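Local coordinates for ESX-5 secretion system protein EccC5 (Mycobacterium tuberculosis, PDB 6J18) that serves as a membrane-bound ATPase of the ESX-5 type VII secretion system, which exports EsxN and a number of PE_PGRS and PPE proteins, at residues 70-78 with 109-120; 243-251 with 269-279. All blocks are in the same frame, centred on the assembly; numbering follows the deposited sequence.

Contact 1. Residues 70-78 with 109-120; sequences GAGGIAWAI and TLATIMSEIGRL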
ATOM      1  N   GLY A  70     -14.703   4.673   1.131  1.00 24.04           N
ATOM      2  CA  GLY A  70     -13.539   5.278   0.512  1.00 24.00           C
ATOM      3  C   GLY A  70     -13.754   5.588  -0.957  1.00 25.15           C
ATOM      4  O   GLY A  70     -12.795   5.676  -1.723  1.00 25.59           O
ATOM      5  N   ALA A  71     -15.016   5.750  -1.347  1.00 25.56           N
ATOM      6  CA  ALA A  71     -15.360   6.085  -2.726  1.00 24.78           C
ATOM      7  C   ALA A  71     -14.684   7.386  -3.149  1.00 25.53           C
ATOM      8  O   ALA A  71     -14.518   8.300  -2.341  1.00 23.76           O
ATOM      9  CB  ALA A  71     -16.869   6.189  -2.890  1.00 25.54           C
ATOM     10  N   GLY A  72     -14.288   7.458  -4.415  1.00 24.48           N
ATOM     11  CA  GLY A  72     -13.542   8.599  -4.911  1.00 24.42           C
ATOM     12  C   GLY A  72     -12.050   8.391  -4.743  1.00 23.91           C
ATOM     13  O   GLY A  72     -11.242   9.203  -5.194  1.00 24.55           O
ATOM     14  N   GLY A  73     -11.684   7.292  -4.091  1.00 22.31           N
ATOM     15  CA  GLY A  73     -10.289   6.970  -3.858  1.00 21.69           C
ATOM     16  C   GLY A  73      -9.784   5.837  -4.732  1.00 21.95           C
ATOM     17  O   GLY A  73     -10.373   5.526  -5.768  1.00 23.38           O
ATOM     18  N   ILE A  74      -8.685   5.222  -4.307  1.00 18.64           N
ATOM     19  CA  ILE A  74      -8.046   4.148  -5.064  1.00 20.23           C
ATOM     20  C   ILE A  74      -8.937   2.911  -5.161  1.00 21.06           C
ATOM     21  O   ILE A  74      -9.192   2.244  -4.162  1.00 22.41           O
ATOM     22  CB  ILE A  74      -6.692   3.762  -4.430  1.00 18.21           C
ATOM     23  CG1 ILE A  74      -5.701   4.922  -4.556  1.00 21.67           C
ATOM     24  CG2 ILE A  74      -6.130   2.501  -5.072  1.00 18.04           C
ATOM     25  CD1 ILE A  74      -4.361   4.667  -3.895  1.00 23.15           C
ATOM     26  N   ALA A  75      -9.410   2.617  -6.370  1.00 22.07           N
ATOM     27  CA  ALA A  75     -10.283   1.470  -6.608  1.00 21.68           C
ATOM     28  C   ALA A  75      -9.480   0.287  -7.138  1.00 23.11           C
ATOM     29  O   ALA A  75      -8.984   0.320  -8.265  1.00 24.21           O
ATOM     30  CB  ALA A  75     -11.392   1.838  -7.583  1.00 21.04           C
ATOM     31  N   TRP A  76      -9.359  -0.762  -6.331  1.00 21.02           N
ATOM     32  CA  TRP A  76      -8.423  -1.835  -6.644  1.00 20.29           C
ATOM     33  C   TRP A  76      -9.036  -3.235  -6.629  1.00 20.92           C
ATOM     34  O   TRP A  76      -8.345  -4.214  -6.916  1.00 21.33           O
ATOM     35  CB  TRP A  76      -7.241  -1.784  -5.671  1.00 20.87           C
ATOM     36  CG  TRP A  76      -7.632  -1.912  -4.229  1.00 23.25           C
ATOM     37  CD1 TRP A  76      -8.178  -0.943  -3.437  1.00 24.37           C
ATOM     38  CD2 TRP A  76      -7.495  -3.074  -3.403  1.00 24.88           C
ATOM     39  NE1 TRP A  76      -8.396  -1.432  -2.172  1.00 25.39           N
ATOM     40  CE2 TRP A  76      -7.984  -2.740  -2.125  1.00 24.64           C
ATOM     41  CE3 TRP A  76      -7.009  -4.367  -3.621  1.00 27.38           C
ATOM     42  CZ2 TRP A  76      -8.001  -3.648  -1.070  1.00 26.70           C
ATOM     43  CZ3 TRP A  76      -7.027  -5.269  -2.573  1.00 29.61           C
ATOM     44  CH2 TRP A  76      -7.520  -4.905  -1.313  1.00 28.55           C
ATOM     45  N   ALA A  77     -10.323  -3.331  -6.307  1.00 20.90           N
ATOM     46  CA  ALA A  77     -11.003  -4.626  -6.276  1.00 20.19           C
ATOM     47  C   ALA A  77     -12.522  -4.479  -6.288  1.00 20.93           C
ATOM     48  O   ALA A  77     -13.049  -3.371  -6.195  1.00 20.80           O
ATOM     49  CB  ALA A  77     -10.568  -5.423  -5.049  1.00 20.62           C
ATOM     50  N   ILE A  78     -13.219  -5.606  -6.412  1.00 20.39           N
ATOM     51  CA  ILE A  78     -14.666  -5.642  -6.237  1.00 20.59           C
ATOM     52  C   ILE A  78     -15.038  -6.681  -5.185  1.00 23.50           C
ATOM     53  O   ILE A  78     -14.363  -7.701  -5.041  1.00 22.01           O
ATOM     54  CB  ILE A  78     -15.410  -5.953  -7.555  1.00 24.23           C
ATOM     55  CG1 ILE A  78     -14.949  -7.289  -8.140  1.00 26.02           C
ATOM     56  CG2 ILE A  78     -15.216  -4.824  -8.556  1.00 23.25           C
ATOM     57  CD1 ILE A  78     -15.746  -7.731  -9.352  1.00 27.60           C
ATOM     58  N   THR A 109      -1.414  -6.662  -7.729  1.00 20.64           N
ATOM     59  CA  THR A 109      -2.190  -5.823  -6.820  1.00 20.65           C
ATOM     60  C   THR A 109      -1.525  -4.460  -6.634  1.00 20.54           C
ATOM     61  O   THR A 109      -2.193  -3.424  -6.653  1.00 19.53           O
ATOM     62  CB  THR A 109      -2.368  -6.490  -5.442  1.00 21.44           C
ATOM     63  OG1 THR A 109      -2.908  -7.806  -5.612  1.00 22.21           O
ATOM     64  CG2 THR A 109      -3.306  -5.671  -4.564  1.00 18.20           C
ATOM     65  N   LEU A 110      -0.208  -4.467  -6.454  1.00 18.15           N
ATOM     66  CA  LEU A 110       0.552  -3.229  -6.329  1.00 20.59           C
ATOM     67  C   LEU A 110       0.509  -2.426  -7.622  1.00 21.30           C
ATOM     68  O   LEU A 110       0.404  -1.200  -7.598  1.00 21.43           O
ATOM     69  CB  LEU A 110       2.006  -3.516  -5.951  1.00 19.26           C
ATOM     70  CG  LEU A 110       2.264  -4.126  -4.573  1.00 20.00           C
ATOM     71  CD1 LEU A 110       3.755  -4.252  -4.324  1.00 22.13           C
ATOM     72  CD2 LEU A 110       1.608  -3.297  -3.486  1.00 18.37           C
ATOM     73  N   ALA A 111       0.594  -3.122  -8.751  1.00 22.09           N
ATOM     74  CA  ALA A 111       0.578  -2.468 -10.053  1.00 23.09           C
ATOM     75  C   ALA A 111      -0.755  -1.763 -10.291  1.00 21.72           C
ATOM     76  O   ALA A 111      -0.798  -0.671 -10.859  1.00 20.87           O
ATOM     77  CB  ALA A 111       0.853  -3.477 -11.157  1.00 24.37           C
ATOM     78  N   THR A 112      -1.838  -2.390  -9.846  1.00 20.37           N
ATOM     79  CA  THR A 112      -3.171  -1.812  -9.980  1.00 20.41           C
ATOM     80  C   THR A 112      -3.308  -0.574  -9.096  1.00 20.00           C
ATOM     81  O   THR A 112      -3.851   0.449  -9.519  1.00 18.23           O
ATOM     82  CB  THR A 112      -4.263  -2.838  -9.618  1.00 22.40           C
ATOM     83  OG1 THR A 112      -4.362  -3.811 -10.665  1.00 22.40           O
ATOM     84  CG2 THR A 112      -5.616  -2.159  -9.451  1.00 22.75           C
ATOM     85  N   ILE A 113      -2.796  -0.671  -7.874  1.00 18.63           N
ATOM     86  CA  ILE A 113      -2.824   0.444  -6.936  1.00 19.62           C
ATOM     87  C   ILE A 113      -2.001   1.617  -7.469  1.00 19.91           C
ATOM     88  O   ILE A 113      -2.418   2.770  -7.373  1.00 20.79           O
ATOM     89  CB  ILE A 113      -2.303   0.012  -5.546  1.00 19.29           C
ATOM     90  CG1 ILE A 113      -3.318  -0.917  -4.875  1.00 20.85           C
ATOM     91  CG2 ILE A 113      -2.049   1.220  -4.658  1.00 19.85           C
ATOM     92  CD1 ILE A 113      -2.817  -1.558  -3.596  1.00 21.25           C
ATOM     93  N   MET A 114      -0.845   1.316  -8.054  1.00 18.43           N
ATOM     94  CA  MET A 114       0.012   2.354  -8.617  1.00 20.23           C
ATOM     95  C   MET A 114      -0.651   3.034  -9.812  1.00 20.85           C
ATOM     96  O   MET A 114      -0.571   4.252  -9.964  1.00 21.12           O
ATOM     97  CB  MET A 114       1.367   1.771  -9.018  1.00 21.14           C
ATOM     98  CG  MET A 114       2.252   1.437  -7.826  1.00 20.79           C
ATOM     99  SD  MET A 114       3.767   0.570  -8.260  1.00 23.44           S
ATOM    100  CE  MET A 114       4.790   1.933  -8.810  1.00 22.97           C
ATOM    101  N   SER A 115      -1.313   2.245 -10.653  1.00 20.56           N
ATOM    102  CA  SER A 115      -2.058   2.798 -11.778  1.00 21.71           C
ATOM    103  C   SER A 115      -3.134   3.764 -11.282  1.00 20.60           C
ATOM    104  O   SER A 115      -3.348   4.826 -11.870  1.00 20.36           O
ATOM    105  CB  SER A 115      -2.689   1.679 -12.608  1.00 22.59           C
ATOM    106  OG  SER A 115      -3.366   2.203 -13.735  1.00 23.46           O
ATOM    107  N   GLU A 116      -3.792   3.393 -10.189  1.00 19.69           N
ATOM    108  CA  GLU A 116      -4.823   4.228  -9.586  1.00 19.89           C
ATOM    109  C   GLU A 116      -4.242   5.524  -9.028  1.00 19.99           C
ATOM    110  O   GLU A 116      -4.873   6.577  -9.105  1.00 20.88           O
ATOM    111  CB  GLU A 116      -5.548   3.459  -8.481  1.00 19.78           C
ATOM    112  CG  GLU A 116      -6.704   2.605  -8.977  1.00 20.36           C
ATOM    113  CD  GLU A 116      -7.813   3.435  -9.592  1.00 22.70           C
ATOM    114  OE1 GLU A 116      -7.762   3.692 -10.814  1.00 24.76           O
ATOM    115  OE2 GLU A 116      -8.734   3.837  -8.850  1.00 21.09           O
ATOM    116  N   ILE A 117      -3.044   5.437  -8.460  1.00 19.96           N
ATOM    117  CA  ILE A 117      -2.351   6.619  -7.961  1.00 22.55           C
ATOM    118  C   ILE A 117      -2.123   7.610  -9.101  1.00 22.34           C
ATOM    119  O   ILE A 117      -2.322   8.816  -8.943  1.00 23.59           O
ATOM    120  CB  ILE A 117      -1.006   6.249  -7.303  1.00 22.19           C
ATOM    121  CG1 ILE A 117      -1.243   5.514  -5.982  1.00 21.36           C
ATOM    122  CG2 ILE A 117      -0.159   7.489  -7.066  1.00 22.97           C
ATOM    123  CD1 ILE A 117       0.024   4.980  -5.347  1.00 21.64           C
ATOM    124  N   GLY A 118      -1.728   7.087 -10.258  1.00 21.13           N
ATOM    125  CA  GLY A 118      -1.507   7.910 -11.434  1.00 22.48           C
ATOM    126  C   GLY A 118      -2.777   8.573 -11.937  1.00 24.82           C
ATOM    127  O   GLY A 118      -2.732   9.668 -12.499  1.00 26.78           O
ATOM    128  N   ARG A 119      -3.911   7.910 -11.734  1.00 23.08           N
ATOM    129  CA  ARG A 119      -5.199   8.443 -12.171  1.00 23.67           C
ATOM    130  C   ARG A 119      -5.713   9.539 -11.240  1.00 24.85           C
ATOM    131  O   ARG A 119      -6.210  10.571 -11.694  1.00 25.01           O
ATOM    132  CB  ARG A 119      -6.241   7.323 -12.264  1.00 22.81           C
ATOM    133  CG  ARG A 119      -7.659   7.825 -12.526  1.00 26.12           C
ATOM    134  CD  ARG A 119      -8.646   6.690 -12.751  1.00 26.13           C
ATOM    135  NE  ARG A 119      -9.049   6.041 -11.504  1.00 25.53           N
ATOM    136  CZ  ARG A 119     -10.062   6.447 -10.744  1.00 27.86           C
ATOM    137  NH1 ARG A 119     -10.776   7.510 -11.095  1.00 28.40           N
ATOM    138  NH2 ARG A 119     -10.361   5.793  -9.628  1.00 25.63           N
ATOM    139  N   LEU A 120      -5.581   9.314  -9.938  1.00 24.41           N
ATOM    140  CA  LEU A 120      -6.242  10.152  -8.942  1.00 24.02           C
ATOM    141  C   LEU A 120      -5.388  11.312  -8.435  1.00 24.04           C
ATOM    142  O   LEU A 120      -5.915  12.293  -7.914  1.00 23.97           O
ATOM    143  CB  LEU A 120      -6.679   9.287  -7.763  1.00 23.52           C
ATOM    144  CG  LEU A 120      -7.721   8.228  -8.119  1.00 24.08           C
ATOM    145  CD1 LEU A 120      -7.738   7.145  -7.067  1.00 22.88           C
ATOM    146  CD2 LEU A 120      -9.098   8.861  -8.266  1.00 24.22           C
TER
HETATM  147  O   HOH W   1     -12.435   6.460  -7.457  1.00 23.66           O
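Ile-74 lies along the aliphatic part of Glu-116, the two side chains running past each other in opposite directions. Ile-74 CG2 sits 3.6 Å from Glu-116 CB. The contact lies in the third FtsK-type P-loop ATPase domain, at the C-terminal end of EccC5, where strand 75-78 and the residues leading into it pack on the helix that follows the phosphate-binding loop. The axes of strand 75-78 and helix 109-120 come within 7.9 Å, their N-to-C directions 131° apart.

The other branch of Ile-74 runs to Ile-117. CG1 is anti to the carbonyl carbon (chi1 -66°), and the extended chain carries Ile-74 CD1 to 3.8 Å from Ile-117 CG1. Phe-205 of strand 203-208 touches both isoleucines. Trp-76 continues the apolar seam toward the start of the helix segment. Its CB meets Ile-113 CG1 and Thr-112 CG2, and Trp-76 CE3 lies obliquely 4.0 Å from Thr-109 CG2. Both threonines offer methyls here; their hydroxyls bond to the backbone oxygens of Ala-307 (Thr-112) and Gly-105 (Thr-109). At Trp-76 and Ala-77 the strand makes a classic beta bulge opposite Val-86.

The polar end is built around Glu-116. Its chain bends at chi2, and Arg-119 grips the carboxylate side-on, NE to OE1 and NH2 to OE2. OE1 also has a salt bridge with Arg-58, so the glutamate probably stays ionised. Leu-120 CD1 packs 3.4 Å from Gly-73 O. A water links that oxygen to Arg-119 NH2. On its anti side, Glu-116 OE2 accepts the backbone N-H of Ala-75 at 2.8 Å, nearly straight at 164°.

Contact 2. Residues 243-251 with 269-279; sequences RTFGGWSSA and VMDADPDEGFI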
ATOM      1  N   ARG A 243       3.895  -9.708   1.014  1.00 23.91           N
ATOM      2  CA  ARG A 243       4.795 -10.758   1.479  1.00 25.55           C
ATOM      3  C   ARG A 243       4.259 -12.128   1.091  1.00 25.10           C
ATOM      4  O   ARG A 243       3.052 -12.357   1.116  1.00 24.33           O
ATOM      5  CB  ARG A 243       4.982 -10.688   2.996  1.00 26.50           C
ATOM      6  CG  ARG A 243       6.062 -11.625   3.522  1.00 26.93           C
ATOM      7  CD  ARG A 243       5.946 -11.838   5.022  1.00 28.08           C
ATOM      8  NE  ARG A 243       7.081 -12.589   5.553  1.00 29.36           N
ATOM      9  CZ  ARG A 243       7.218 -13.908   5.463  1.00 33.02           C
ATOM     10  NH1 ARG A 243       6.289 -14.637   4.856  1.00 32.50           N
ATOM     11  NH2 ARG A 243       8.287 -14.501   5.977  1.00 35.74           N
ATOM     12  N   THR A 244       5.161 -13.037   0.728  1.00 25.35           N
ATOM     13  CA  THR A 244       4.778 -14.421   0.476  1.00 26.84           C
ATOM     14  C   THR A 244       4.208 -15.036   1.753  1.00 28.78           C
ATOM     15  O   THR A 244       4.618 -14.683   2.858  1.00 29.00           O
ATOM     16  CB  THR A 244       5.965 -15.259  -0.026  1.00 26.15           C
ATOM     17  OG1 THR A 244       7.105 -15.028   0.811  1.00 25.17           O
ATOM     18  CG2 THR A 244       6.315 -14.874  -1.456  1.00 26.04           C
ATOM     19  N   PHE A 245       3.260 -15.952   1.595  1.00 28.58           N
ATOM     20  CA  PHE A 245       2.512 -16.476   2.732  1.00 28.60           C
ATOM     21  C   PHE A 245       3.312 -17.478   3.559  1.00 29.88           C
ATOM     22  O   PHE A 245       3.047 -17.660   4.747  1.00 30.60           O
ATOM     23  CB  PHE A 245       1.212 -17.118   2.248  1.00 29.15           C
ATOM     24  CG  PHE A 245       0.276 -17.500   3.354  1.00 30.28           C
ATOM     25  CD1 PHE A 245      -0.391 -16.528   4.080  1.00 30.88           C
ATOM     26  CD2 PHE A 245       0.046 -18.829   3.653  1.00 31.61           C
ATOM     27  CE1 PHE A 245      -1.260 -16.876   5.095  1.00 31.71           C
ATOM     28  CE2 PHE A 245      -0.826 -19.182   4.659  1.00 32.67           C
ATOM     29  CZ  PHE A 245      -1.475 -18.206   5.388  1.00 32.38           C
ATOM     30  N   GLY A 246       4.288 -18.126   2.929  1.00 30.25           N
ATOM     31  CA  GLY A 246       5.129 -19.092   3.612  1.00 34.54           C
ATOM     32  C   GLY A 246       5.858 -18.503   4.805  1.00 38.03           C
ATOM     33  O   GLY A 246       6.673 -17.592   4.658  1.00 39.59           O
ATOM     34  N   GLY A 247       5.559 -19.024   5.990  1.00 39.39           N
ATOM     35  CA  GLY A 247       6.177 -18.552   7.217  1.00 40.70           C
ATOM     36  C   GLY A 247       5.596 -17.235   7.694  1.00 40.47           C
ATOM     37  O   GLY A 247       6.305 -16.408   8.270  1.00 39.71           O
ATOM     38  N   TRP A 248       4.300 -17.042   7.465  1.00 40.28           N
ATOM     39  CA  TRP A 248       3.647 -15.778   7.788  1.00 41.52           C
ATOM     40  C   TRP A 248       3.549 -15.508   9.286  1.00 45.49           C
ATOM     41  O   TRP A 248       3.847 -14.405   9.738  1.00 45.51           O
ATOM     42  CB  TRP A 248       2.244 -15.724   7.182  1.00 39.98           C
ATOM     43  CG  TRP A 248       1.441 -14.569   7.701  1.00 38.04           C
ATOM     44  CD1 TRP A 248       0.515 -14.598   8.704  1.00 38.25           C
ATOM     45  CD2 TRP A 248       1.514 -13.208   7.260  1.00 36.25           C
ATOM     46  NE1 TRP A 248       0.000 -13.340   8.907  1.00 37.26           N
ATOM     47  CE2 TRP A 248       0.597 -12.469   8.035  1.00 36.08           C
ATOM     48  CE3 TRP A 248       2.262 -12.542   6.284  1.00 34.39           C
ATOM     49  CZ2 TRP A 248       0.406 -11.100   7.862  1.00 34.62           C
ATOM     50  CZ3 TRP A 248       2.071 -11.183   6.114  1.00 33.51           C
ATOM     51  CH2 TRP A 248       1.151 -10.477   6.899  1.00 34.07           C
ATOM     52  N   SER A 249       3.115 -16.504  10.053  1.00 49.57           N
ATOM     53  CA  SER A 249       2.927 -16.313  11.488  1.00 55.54           C
ATOM     54  C   SER A 249       4.265 -16.051  12.175  1.00 60.21           C
ATOM     55  O   SER A 249       4.316 -15.463  13.255  1.00 62.32           O
ATOM     56  CB  SER A 249       2.231 -17.524  12.113  1.00 58.23           C
ATOM     57  OG  SER A 249       3.071 -18.664  12.101  1.00 60.84           O
ATOM     58  N   SER A 250       5.344 -16.479  11.529  1.00 61.87           N
ATOM     59  CA  SER A 250       6.690 -16.252  12.042  1.00 64.79           C
ATOM     60  C   SER A 250       7.302 -14.977  11.469  1.00 63.60           C
ATOM     61  O   SER A 250       8.499 -14.732  11.620  1.00 65.23           O
ATOM     62  CB  SER A 250       7.588 -17.447  11.723  1.00 67.54           C
ATOM     63  OG  SER A 250       8.942 -17.046  11.604  1.00 69.21           O
ATOM     64  N   ALA A 251       6.476 -14.169  10.812  1.00 60.77           N
ATOM     65  CA  ALA A 251       6.956 -12.940  10.189  1.00 59.26           C
ATOM     66  C   ALA A 251       6.637 -11.717  11.043  1.00 59.10           C
ATOM     67  O   ALA A 251       6.873 -10.581  10.627  1.00 57.60           O
ATOM     68  CB  ALA A 251       6.366 -12.784   8.794  1.00 57.40           C
ATOM     69  N   VAL A 269      -5.622 -11.474   2.521  1.00 22.45           N
ATOM     70  CA  VAL A 269      -5.070 -12.819   2.472  1.00 22.88           C
ATOM     71  C   VAL A 269      -5.552 -13.524   1.213  1.00 22.91           C
ATOM     72  O   VAL A 269      -6.682 -14.008   1.151  1.00 19.95           O
ATOM     73  CB  VAL A 269      -5.463 -13.645   3.709  1.00 23.51           C
ATOM     74  CG1 VAL A 269      -4.813 -15.023   3.654  1.00 24.20           C
ATOM     75  CG2 VAL A 269      -5.057 -12.913   4.978  1.00 24.27           C
ATOM     76  N   MET A 270      -4.692 -13.572   0.202  1.00 20.76           N
ATOM     77  CA  MET A 270      -5.046 -14.206  -1.060  1.00 20.50           C
ATOM     78  C   MET A 270      -4.931 -15.724  -0.914  1.00 22.31           C
ATOM     79  O   MET A 270      -5.087 -16.250   0.191  1.00 21.66           O
ATOM     80  CB  MET A 270      -4.160 -13.669  -2.188  1.00 21.50           C
ATOM     81  CG  MET A 270      -4.070 -12.138  -2.180  1.00 22.15           C
ATOM     82  SD  MET A 270      -3.316 -11.374  -3.634  1.00 23.14           S
ATOM     83  CE  MET A 270      -4.592 -11.632  -4.863  1.00 26.28           C
ATOM     84  N   ASP A 271      -4.681 -16.427  -2.015  1.00 22.25           N
ATOM     85  CA  ASP A 271      -4.551 -17.884  -1.978  1.00 23.87           C
ATOM     86  C   ASP A 271      -3.554 -18.320  -0.905  1.00 23.84           C
ATOM     87  O   ASP A 271      -2.391 -17.922  -0.934  1.00 21.50           O
ATOM     88  CB  ASP A 271      -4.120 -18.422  -3.342  1.00 22.43           C
ATOM     89  CG  ASP A 271      -3.801 -19.903  -3.308  1.00 24.31           C
ATOM     90  OD1 ASP A 271      -4.740 -20.709  -3.143  1.00 23.72           O
ATOM     91  OD2 ASP A 271      -2.611 -20.259  -3.442  1.00 24.51           O
ATOM     92  N   ALA A 272      -4.020 -19.128   0.045  1.00 24.51           N
ATOM     93  CA  ALA A 272      -3.207 -19.471   1.207  1.00 27.14           C
ATOM     94  C   ALA A 272      -3.531 -20.847   1.789  1.00 30.86           C
ATOM     95  O   ALA A 272      -4.397 -21.564   1.291  1.00 29.38           O
ATOM     96  CB  ALA A 272      -3.367 -18.402   2.281  1.00 26.15           C
ATOM     97  N   ASP A 273      -2.822 -21.194   2.860  1.00 36.06           N
ATOM     98  CA  ASP A 273      -2.908 -22.512   3.480  1.00 39.77           C
ATOM     99  C   ASP A 273      -3.452 -22.398   4.903  1.00 42.13           C
ATOM    100  O   ASP A 273      -2.916 -21.641   5.712  1.00 42.44           O
ATOM    101  CB  ASP A 273      -1.524 -23.176   3.481  1.00 42.30           C
ATOM    102  CG  ASP A 273      -1.570 -24.663   3.799  1.00 46.12           C
ATOM    103  OD1 ASP A 273      -2.569 -25.142   4.372  1.00 45.29           O
ATOM    104  OD2 ASP A 273      -0.586 -25.361   3.476  1.00 49.15           O
ATOM    105  N   PRO A 274      -4.526 -23.145   5.211  1.00 44.51           N
ATOM    106  CA  PRO A 274      -5.083 -23.189   6.569  1.00 47.97           C
ATOM    107  C   PRO A 274      -4.080 -23.661   7.623  1.00 52.78           C
ATOM    108  O   PRO A 274      -4.242 -23.348   8.803  1.00 53.84           O
ATOM    109  CB  PRO A 274      -6.234 -24.192   6.441  1.00 48.45           C
ATOM    110  CG  PRO A 274      -6.633 -24.126   5.013  1.00 46.88           C
ATOM    111  CD  PRO A 274      -5.370 -23.871   4.244  1.00 44.95           C
ATOM    112  N   ASP A 275      -3.056 -24.394   7.195  1.00 56.88           N
ATOM    113  CA  ASP A 275      -2.087 -24.993   8.112  1.00 61.66           C
ATOM    114  C   ASP A 275      -1.225 -23.967   8.848  1.00 61.55           C
ATOM    115  O   ASP A 275      -0.490 -24.318   9.772  1.00 64.09           O
ATOM    116  CB  ASP A 275      -1.184 -25.970   7.355  1.00 65.20           C
ATOM    117  CG  ASP A 275      -1.916 -27.229   6.931  1.00 69.35           C
ATOM    118  OD1 ASP A 275      -3.014 -27.485   7.469  1.00 71.45           O
ATOM    119  OD2 ASP A 275      -1.392 -27.962   6.065  1.00 71.48           O
ATOM    120  N   GLU A 276      -1.312 -22.707   8.430  1.00 59.10           N
ATOM    121  CA  GLU A 276      -0.596 -21.619   9.091  1.00 57.17           C
ATOM    122  C   GLU A 276      -1.360 -21.148  10.327  1.00 54.94           C
ATOM    123  O   GLU A 276      -0.892 -20.279  11.065  1.00 55.38           O
ATOM    124  CB  GLU A 276      -0.379 -20.441   8.134  1.00 57.07           C
ATOM    125  CG  GLU A 276       0.768 -20.587   7.133  1.00 58.16           C
ATOM    126  CD  GLU A 276       2.083 -20.067   7.669  1.00 59.88           C
ATOM    127  OE1 GLU A 276       2.120 -19.656   8.851  1.00 60.71           O
ATOM    128  OE2 GLU A 276       3.070 -20.025   6.900  1.00 60.24           O
ATOM    129  N   GLY A 277      -2.539 -21.722  10.544  1.00 52.25           N
ATOM    130  CA  GLY A 277      -3.363 -21.373  11.688  1.00 50.56           C
ATOM    131  C   GLY A 277      -4.197 -20.126  11.471  1.00 46.49           C
ATOM    132  O   GLY A 277      -4.442 -19.714  10.335  1.00 42.86           O
ATOM    133  N   PHE A 278      -4.638 -19.524  12.571  1.00 45.83           N
ATOM    134  CA  PHE A 278      -5.434 -18.306  12.518  1.00 44.88           C
ATOM    135  C   PHE A 278      -4.570 -17.106  12.154  1.00 43.66           C
ATOM    136  O   PHE A 278      -3.489 -16.913  12.713  1.00 45.53           O
ATOM    137  CB  PHE A 278      -6.135 -18.064  13.856  1.00 45.53           C
ATOM    138  CG  PHE A 278      -7.146 -19.115  14.210  1.00 46.33           C
ATOM    139  CD1 PHE A 278      -8.335 -19.217  13.505  1.00 45.19           C
ATOM    140  CD2 PHE A 278      -6.913 -19.999  15.251  1.00 48.61           C
ATOM    141  CE1 PHE A 278      -9.269 -20.183  13.828  1.00 46.79           C
ATOM    142  CE2 PHE A 278      -7.845 -20.967  15.580  1.00 49.27           C
ATOM    143  CZ  PHE A 278      -9.024 -21.058  14.867  1.00 47.81           C
ATOM    144  N   ILE A 279      -5.053 -16.305  11.212  1.00 40.44           N
ATOM    145  CA  ILE A 279      -4.346 -15.103  10.790  1.00 38.11           C
ATOM    146  C   ILE A 279      -4.793 -13.917  11.639  1.00 39.11           C
ATOM    147  O   ILE A 279      -3.993 -13.314  12.353  1.00 40.47           O
ATOM    148  CB  ILE A 279      -4.585 -14.802   9.301  1.00 35.14           C
ATOM    149  CG1 ILE A 279      -4.270 -16.036   8.452  1.00 35.51           C
ATOM    150  CG2 ILE A 279      -3.743 -13.622   8.855  1.00 34.18           C
ATOM    151  CD1 ILE A 279      -2.882 -16.599   8.679  1.00 35.90           C
TER
HETATM  152  O   HOH W   2      -1.517 -12.738  11.469  1.00 49.33           O
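Phe-245 presents one ring face to Ala-272, whose methyl CB sits 3.5 Å from the ring centroid. This CH-pi contact is only 9° off the ring normal. It joins the turn after strand 237-244 to the loop after strand 267-269, at the C-terminal ends of parallel strands in the ATPase core.

The ring is the tightly packed part. With CG anti to the backbone N (chi1 -171°), the ring extends onto Ala-272 and Glu-276 of the facing loop. Ile-279 CD1 meets its edge at 3.9 Å from Phe-245 CZ. Glu-276 CG comes obliquely to 3.3 Å from Phe-245 CE2. Thr-99 of strand 96-100 also touches the ring.

The other side is looser and wetter. Trp-248 crosses Ile-279 at about a right angle, with Trp-248 NE1 3.8 Å from Ile-279 CG2. A water accepts from this NE1 and donates to Ile-279 O. Ser-249, which is exposed, has its OG 3.5 Å from Glu-276 OE1, and no hydrogen bond is made there.

Glu-276 links the two parts. Its chain bends at chi2 (-90°) and brings OE2 to the type II turn 245-248. Glu-276 OE2 accepts from Gly-247 N at 2.8 Å in a bent bond and from Trp-248 N at 3.3 Å in a longer, straighter one. Phe-245 O also lies near OE2, but both are acceptors and do not bond. The two N-H groups tie turn to loop and would favour the ionised form, though Phe-245 O probably offsets part of this.

In the fold
Contacts 1 and 2 follow one another along the chain, with centres 25 Å apart, and both reach the same large sheet. In contact 1, the side chain of Thr-109 is about 6 Å from the bound ATP and about 9 Å from the magnesium ion. In contact 2, the side chain of Phe-245 is about 10 Å from ATP and about 4 Å from Gly-100 of the predicted ATP-binding loop. Their segments touch where Thr-109 OG1 packs 4.1 Å from Met-270 SD. Residues 109-120 continue the P-loop helix, while Asp-271 forms a salt bridge with Arg-101, another residue of the predicted ATP-binding loop.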